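Long-range contact in AxyAgu115A (Amphibacillus xylanus NBRC 15112, PDB 6NPS), which is a family GH115 alpha-glucuronidase, a hemicellulase that probably hydrolyses glucuronic acid side groups from arabinoglucuronoxylan: residues Y427-M437 with L820-K831. The protein carries 3 engineered substitutions. Numbering follows the deposited sequence.
Sequences YLPKIWEQMTM and LDGYGKTLSAIK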
ATOM      1  N   TYR A 427     -29.184   3.709 -14.727  1.00 31.89           N
ATOM      2  CA  TYR A 427     -28.967   4.618 -15.857  1.00 28.25           C
ATOM      3  C   TYR A 427     -29.926   4.219 -16.960  1.00 22.35           C
ATOM      4  O   TYR A 427     -29.908   3.066 -17.390  1.00 32.48           O
ATOM      5  CB  TYR A 427     -27.496   4.482 -16.281  1.00 30.22           C
ATOM      6  CG  TYR A 427     -26.988   5.411 -17.374  1.00 31.45           C
ATOM      7  CD1 TYR A 427     -27.114   6.767 -17.267  1.00 28.32           C
ATOM      8  CD2 TYR A 427     -26.354   4.877 -18.504  1.00 30.16           C
ATOM      9  CE1 TYR A 427     -26.647   7.627 -18.335  1.00 33.72           C
ATOM     10  CE2 TYR A 427     -25.882   5.686 -19.530  1.00 30.71           C
ATOM     11  CZ  TYR A 427     -26.009   7.061 -19.430  1.00 32.81           C
ATOM     12  OH  TYR A 427     -25.538   7.843 -20.459  1.00 33.55           O
ATOM     13  N   LEU A 428     -30.744   5.163 -17.443  1.00 25.17           N
ATOM     14  CA  LEU A 428     -31.824   4.801 -18.365  1.00 25.53           C
ATOM     15  C   LEU A 428     -31.369   4.056 -19.608  1.00 28.93           C
ATOM     16  O   LEU A 428     -32.034   3.069 -19.974  1.00 29.61           O
ATOM     17  CB  LEU A 428     -32.630   6.048 -18.759  1.00 27.97           C
ATOM     18  CG  LEU A 428     -33.423   6.719 -17.622  1.00 34.03           C
ATOM     19  CD1 LEU A 428     -34.552   7.601 -18.216  1.00 31.59           C
ATOM     20  CD2 LEU A 428     -34.023   5.741 -16.603  1.00 33.51           C
ATOM     21  N   PRO A 429     -30.275   4.438 -20.288  1.00 29.62           N
ATOM     22  CA  PRO A 429     -29.864   3.682 -21.487  1.00 26.49           C
ATOM     23  C   PRO A 429     -29.642   2.218 -21.245  1.00 26.11           C
ATOM     24  O   PRO A 429     -29.966   1.388 -22.106  1.00 30.32           O
ATOM     25  CB  PRO A 429     -28.545   4.381 -21.899  1.00 30.86           C
ATOM     26  CG  PRO A 429     -28.778   5.811 -21.472  1.00 32.05           C
ATOM     27  CD  PRO A 429     -29.500   5.698 -20.145  1.00 29.14           C
ATOM     28  N   LYS A 430     -29.056   1.874 -20.094  1.00 27.28           N
ATOM     29  CA  LYS A 430     -28.850   0.482 -19.746  1.00 29.10           C
ATOM     30  C   LYS A 430     -30.178  -0.223 -19.474  1.00 31.73           C
ATOM     31  O   LYS A 430     -30.409  -1.353 -19.939  1.00 30.43           O
ATOM     32  CB  LYS A 430     -27.947   0.409 -18.520  1.00 28.40           C
ATOM     33  CG  LYS A 430     -27.809  -0.980 -17.880  1.00 35.75           C
ATOM     34  CD  LYS A 430     -26.854  -1.851 -18.630  1.00 42.86           C
ATOM     35  CE  LYS A 430     -26.605  -3.178 -17.869  1.00 49.64           C
ATOM     36  NZ  LYS A 430     -25.479  -3.119 -16.893  1.00 46.60           N
ATOM     37  N   ILE A 431     -31.056   0.423 -18.710  1.00 26.67           N
ATOM     38  CA  ILE A 431     -32.379  -0.162 -18.446  1.00 29.97           C
ATOM     39  C   ILE A 431     -33.117  -0.405 -19.745  1.00 29.80           C
ATOM     40  O   ILE A 431     -33.760  -1.454 -19.923  1.00 32.18           O
ATOM     41  CB  ILE A 431     -33.209   0.733 -17.505  1.00 30.52           C
ATOM     42  CG1 ILE A 431     -32.504   0.890 -16.164  1.00 34.88           C
ATOM     43  CG2 ILE A 431     -34.594   0.125 -17.241  1.00 29.58           C
ATOM     44  CD1 ILE A 431     -33.106   2.040 -15.323  1.00 34.19           C
ATOM     45  N   TRP A 432     -33.093   0.591 -20.658  1.00 31.71           N
ATOM     46  CA  TRP A 432     -33.773   0.428 -21.938  1.00 28.60           C
ATOM     47  C   TRP A 432     -33.199  -0.762 -22.698  1.00 29.37           C
ATOM     48  O   TRP A 432     -33.946  -1.601 -23.214  1.00 31.61           O
ATOM     49  CB  TRP A 432     -33.677   1.715 -22.773  1.00 27.47           C
ATOM     50  CG  TRP A 432     -34.287   1.595 -24.127  1.00 29.44           C
ATOM     51  CD1 TRP A 432     -35.560   1.942 -24.475  1.00 31.48           C
ATOM     52  CD2 TRP A 432     -33.677   1.067 -25.311  1.00 32.33           C
ATOM     53  NE1 TRP A 432     -35.777   1.672 -25.790  1.00 31.67           N
ATOM     54  CE2 TRP A 432     -34.634   1.149 -26.338  1.00 33.26           C
ATOM     55  CE3 TRP A 432     -32.412   0.550 -25.607  1.00 32.27           C
ATOM     56  CZ2 TRP A 432     -34.376   0.714 -27.638  1.00 32.58           C
ATOM     57  CZ3 TRP A 432     -32.159   0.120 -26.907  1.00 31.05           C
ATOM     58  CH2 TRP A 432     -33.128   0.218 -27.901  1.00 31.91           C
ATOM     59  N   GLU A 433     -31.864  -0.864 -22.757  1.00 30.05           N
ATOM     60  CA  GLU A 433     -31.249  -1.928 -23.545  1.00 32.51           C
ATOM     61  C   GLU A 433     -31.595  -3.306 -22.977  1.00 29.85           C
ATOM     62  O   GLU A 433     -31.867  -4.248 -23.722  1.00 29.77           O
ATOM     63  CB  GLU A 433     -29.731  -1.733 -23.590  1.00 33.69           C
ATOM     64  CG  GLU A 433     -28.996  -2.713 -24.494  1.00 42.67           C
ATOM     65  CD  GLU A 433     -28.313  -3.825 -23.692  1.00 58.72           C
ATOM     66  OE1 GLU A 433     -28.085  -3.622 -22.472  1.00 63.52           O
ATOM     67  OE2 GLU A 433     -27.998  -4.889 -24.276  1.00 66.11           O
ATOM     68  N   GLN A 434     -31.514  -3.457 -21.671  1.00 27.57           N
ATOM     69  CA  GLN A 434     -31.786  -4.767 -21.084  1.00 29.51           C
ATOM     70  C   GLN A 434     -33.276  -5.105 -21.164  1.00 30.22           C
ATOM     71  O   GLN A 434     -33.658  -6.219 -21.555  1.00 34.35           O
ATOM     72  CB  GLN A 434     -31.300  -4.789 -19.632  1.00 30.24           C
ATOM     73  CG  GLN A 434     -29.799  -4.661 -19.466  1.00 33.89           C
ATOM     74  CD  GLN A 434     -29.075  -5.873 -20.005  1.00 38.59           C
ATOM     75  OE1 GLN A 434     -29.265  -6.977 -19.533  1.00 39.27           O
ATOM     76  NE2 GLN A 434     -28.244  -5.668 -21.020  1.00 42.52           N
ATOM     77  N   MET A 435     -34.143  -4.180 -20.735  1.00 31.84           N
ATOM     78  CA  MET A 435     -35.565  -4.529 -20.687  1.00 32.97           C
ATOM     79  C   MET A 435     -36.185  -4.618 -22.071  1.00 33.30           C
ATOM     80  O   MET A 435     -37.088  -5.432 -22.266  1.00 33.80           O
ATOM     81  CB  MET A 435     -36.350  -3.536 -19.819  1.00 31.86           C
ATOM     82  CG  MET A 435     -36.077  -3.668 -18.286  1.00 33.10           C
ATOM     83  SD  MET A 435     -36.041  -5.346 -17.624  1.00 35.11           S
ATOM     84  CE  MET A 435     -37.795  -5.862 -17.851  1.00 26.79           C
ATOM     85  N   THR A 436     -35.699  -3.852 -23.079  1.00 28.45           N
ATOM     86  CA  THR A 436     -36.234  -4.111 -24.413  1.00 28.89           C
ATOM     87  C   THR A 436     -35.753  -5.439 -24.964  1.00 31.04           C
ATOM     88  O   THR A 436     -36.483  -6.085 -25.722  1.00 30.72           O
ATOM     89  CB  THR A 436     -35.892  -2.997 -25.417  1.00 31.02           C
ATOM     90  OG1 THR A 436     -34.460  -2.845 -25.526  1.00 35.03           O
ATOM     91  CG2 THR A 436     -36.530  -1.688 -24.965  1.00 30.17           C
ATOM     92  N   MET A 437     -34.532  -5.857 -24.624  1.00 30.16           N
ATOM     93  CA  MET A 437     -34.098  -7.180 -25.052  1.00 33.56           C
ATOM     94  C   MET A 437     -34.976  -8.281 -24.446  1.00 32.68           C
ATOM     95  O   MET A 437     -35.305  -9.272 -25.119  1.00 33.40           O
ATOM     96  CB  MET A 437     -32.648  -7.389 -24.662  1.00 36.78           C
ATOM     97  CG  MET A 437     -32.064  -8.606 -25.291  1.00 47.22           C
ATOM     98  SD  MET A 437     -30.319  -8.673 -24.926  1.00 53.74           S
ATOM     99  CE  MET A 437     -29.834 -10.144 -25.800  1.00 55.90           C
ATOM    100  N   LEU A 820     -25.787   3.079 -29.677  1.00 33.64           N
ATOM    101  CA  LEU A 820     -26.557   3.435 -28.492  1.00 34.03           C
ATOM    102  C   LEU A 820     -25.884   4.658 -27.876  1.00 33.29           C
ATOM    103  O   LEU A 820     -24.840   4.535 -27.236  1.00 33.87           O
ATOM    104  CB  LEU A 820     -26.605   2.265 -27.512  1.00 33.13           C
ATOM    105  CG  LEU A 820     -27.305   0.994 -28.028  1.00 38.98           C
ATOM    106  CD1 LEU A 820     -27.203  -0.199 -27.021  1.00 42.02           C
ATOM    107  CD2 LEU A 820     -28.746   1.314 -28.255  1.00 43.32           C
ATOM    108  N   ASP A 821     -26.484   5.836 -28.074  1.00 34.96           N
ATOM    109  CA  ASP A 821     -25.905   7.084 -27.584  1.00 42.17           C
ATOM    110  C   ASP A 821     -25.769   7.046 -26.073  1.00 41.97           C
ATOM    111  O   ASP A 821     -26.670   6.587 -25.371  1.00 39.27           O
ATOM    112  CB  ASP A 821     -26.779   8.279 -27.968  1.00 53.11           C
ATOM    113  CG  ASP A 821     -26.980   8.414 -29.479  1.00 59.75           C
ATOM    114  OD1 ASP A 821     -26.152   7.879 -30.253  1.00 61.18           O
ATOM    115  OD2 ASP A 821     -27.971   9.072 -29.883  1.00 64.87           O
ATOM    116  N   GLY A 822     -24.617   7.507 -25.577  1.00 39.31           N
ATOM    117  CA  GLY A 822     -24.406   7.626 -24.135  1.00 36.87           C
ATOM    118  C   GLY A 822     -24.309   6.320 -23.384  1.00 36.94           C
ATOM    119  O   GLY A 822     -24.210   6.337 -22.157  1.00 36.42           O
ATOM    120  N   TYR A 823     -24.299   5.189 -24.074  1.00 36.44           N
ATOM    121  CA  TYR A 823     -24.293   3.904 -23.396  1.00 35.72           C
ATOM    122  C   TYR A 823     -22.906   3.612 -22.822  1.00 39.49           C
ATOM    123  O   TYR A 823     -21.888   4.106 -23.319  1.00 34.95           O
ATOM    124  CB  TYR A 823     -24.734   2.816 -24.379  1.00 32.71           C
ATOM    125  CG  TYR A 823     -25.077   1.502 -23.744  1.00 39.61           C
ATOM    126  CD1 TYR A 823     -24.082   0.595 -23.459  1.00 38.68           C
ATOM    127  CD2 TYR A 823     -26.397   1.155 -23.429  1.00 35.13           C
ATOM    128  CE1 TYR A 823     -24.356  -0.589 -22.884  1.00 45.21           C
ATOM    129  CE2 TYR A 823     -26.682  -0.071 -22.837  1.00 35.57           C
ATOM    130  CZ  TYR A 823     -25.651  -0.933 -22.572  1.00 45.29           C
ATOM    131  OH  TYR A 823     -25.859  -2.163 -21.985  1.00 47.98           O
ATOM    132  N   GLY A 824     -22.874   2.870 -21.707  1.00 36.64           N
ATOM    133  CA  GLY A 824     -21.611   2.341 -21.219  1.00 35.91           C
ATOM    134  C   GLY A 824     -20.780   3.311 -20.385  1.00 37.84           C
ATOM    135  O   GLY A 824     -21.253   4.337 -19.880  1.00 37.31           O
ATOM    136  N   LYS A 825     -19.491   2.972 -20.262  1.00 36.64           N
ATOM    137  CA  LYS A 825     -18.606   3.712 -19.374  1.00 37.07           C
ATOM    138  C   LYS A 825     -18.093   4.977 -20.022  1.00 40.06           C
ATOM    139  O   LYS A 825     -17.801   5.955 -19.316  1.00 39.78           O
ATOM    140  CB  LYS A 825     -17.432   2.839 -18.936  1.00 34.28           C
ATOM    141  CG  LYS A 825     -17.892   1.703 -18.008  1.00 41.16           C
ATOM    142  CD  LYS A 825     -16.717   0.857 -17.540  1.00 45.99           C
ATOM    143  CE  LYS A 825     -15.931   1.493 -16.391  1.00 44.53           C
ATOM    144  NZ  LYS A 825     -14.879   0.511 -15.859  1.00 42.68           N
ATOM    145  N   THR A 826     -17.974   4.980 -21.349  1.00 40.42           N
ATOM    146  CA  THR A 826     -17.403   6.136 -22.036  1.00 45.08           C
ATOM    147  C   THR A 826     -18.381   6.652 -23.101  1.00 41.36           C
ATOM    148  O   THR A 826     -19.546   6.926 -22.783  1.00 46.75           O
ATOM    149  CB  THR A 826     -15.996   5.792 -22.584  1.00 47.87           C
ATOM    150  OG1 THR A 826     -16.049   4.699 -23.512  1.00 53.33           O
ATOM    151  CG2 THR A 826     -15.030   5.388 -21.412  1.00 39.91           C
ATOM    152  N   LEU A 827     -17.957   6.779 -24.357  1.00 36.41           N
ATOM    153  CA  LEU A 827     -18.759   7.536 -25.320  1.00 35.44           C
ATOM    154  C   LEU A 827     -20.099   6.850 -25.589  1.00 35.95           C
ATOM    155  O   LEU A 827     -21.164   7.445 -25.428  1.00 40.29           O
ATOM    156  CB  LEU A 827     -17.957   7.736 -26.612  1.00 38.00           C
ATOM    157  CG  LEU A 827     -18.604   8.588 -27.718  1.00 44.71           C
ATOM    158  CD1 LEU A 827     -18.971  10.015 -27.227  1.00 44.69           C
ATOM    159  CD2 LEU A 827     -17.697   8.622 -28.950  1.00 41.26           C
ATOM    160  N   SER A 828     -20.073   5.595 -25.976  1.00 34.56           N
ATOM    161  CA  SER A 828     -21.298   4.941 -26.439  1.00 37.81           C
ATOM    162  C   SER A 828     -20.953   3.486 -26.696  1.00 34.90           C
ATOM    163  O   SER A 828     -19.861   3.017 -26.348  1.00 35.57           O
ATOM    164  CB  SER A 828     -21.873   5.623 -27.693  1.00 40.92           C
ATOM    165  OG  SER A 828     -21.004   5.441 -28.806  1.00 39.74           O
ATOM    166  N   ALA A 829     -21.872   2.770 -27.331  1.00 31.50           N
ATOM    167  CA  ALA A 829     -21.632   1.368 -27.596  1.00 29.08           C
ATOM    168  C   ALA A 829     -22.351   1.038 -28.885  1.00 30.76           C
ATOM    169  O   ALA A 829     -23.243   1.766 -29.310  1.00 33.18           O
ATOM    170  CB  ALA A 829     -22.156   0.455 -26.451  1.00 31.43           C
ATOM    171  N   ILE A 830     -21.978  -0.076 -29.488  1.00 34.87           N
ATOM    172  CA  ILE A 830     -22.695  -0.543 -30.670  1.00 36.33           C
ATOM    173  C   ILE A 830     -23.252  -1.916 -30.343  1.00 34.82           C
ATOM    174  O   ILE A 830     -22.658  -2.671 -29.570  1.00 31.00           O
ATOM    175  CB  ILE A 830     -21.813  -0.580 -31.937  1.00 35.29           C
ATOM    176  CG1 ILE A 830     -20.647  -1.570 -31.771  1.00 31.22           C
ATOM    177  CG2 ILE A 830     -21.288   0.823 -32.304  1.00 33.73           C
ATOM    178  CD1 ILE A 830     -19.886  -1.786 -33.072  1.00 35.09           C
ATOM    179  N   LYS A 831     -24.413  -2.221 -30.905  1.00 33.27           N
ATOM    180  CA  LYS A 831     -25.106  -3.472 -30.635  1.00 34.59           C
ATOM    181  C   LYS A 831     -25.908  -3.832 -31.879  1.00 35.14           C
ATOM    182  O   LYS A 831     -26.443  -2.950 -32.545  1.00 36.98           O
ATOM    183  CB  LYS A 831     -26.003  -3.341 -29.389  1.00 31.83           C
ATOM    184  CG  LYS A 831     -26.736  -4.625 -29.050  1.00 40.76           C
ATOM    185  CD  LYS A 831     -27.680  -4.443 -27.863  1.00 43.28           C
ATOM    186  CE  LYS A 831     -28.391  -5.740 -27.562  1.00 48.14           C
ATOM    187  NZ  LYS A 831     -29.328  -5.639 -26.409  1.00 48.26           N
TER
HETATM  188  O   HOH W   1     -31.534  -4.245 -26.534  1.00 38.22           O
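E433, Y823 and K831 illustrate how a buried carboxylate can be shared out when a helix of one domain meets a β-hairpin of another. The two oxygens of E433 serve different partners. OE2 of E433 receives NZ of K831 at 2.6 Å in a salt bridge, reached on the anti side by a lysine chain extended throughout. OE1 of E433 is met by the hydroxyl OH of Y823 at 2.7 Å, from above the carboxylate plane and 64° out of it, while NE2 of neighbouring Q434 bonds to the same oxygen from the opposite face. The chain of E433 leaves the helix with CG anti to its N (chi1 -175°) and then bends at chi2, which sets the carboxylate between OH of Y823 and NZ of K831. Carboxylate and phenol planes stand nearly perpendicular, at 87°, and CB of E433 packs 3.6 Å from CE2 of Y823. A water joins NZ of K831 to O of E433, and SD of M437 lies 3.5 Å from that NZ.

Helix 428-440 follows strand 405-410 of the parallel eight-stranded TIM barrel characteristic of the GH115 catalytic region; its partner is the hairpin of strands 814-821 and 828-833 in the C-terminal beta domain. At the helix start, OH of Y427 donates to O of G822 at 2.6 Å, within the type II turn L820-Y823; K515 also bonds to this carbonyl.

L820 continues the buried contact in apolar form, crossing W432 at about a right angle, CD2 to CZ3 3.9 Å. The looser side lies at partly exposed P429 and G822, where CB of P429 comes no nearer than 4.2 Å to CD2 of Y823, and D821 turns its carboxylate toward solvent.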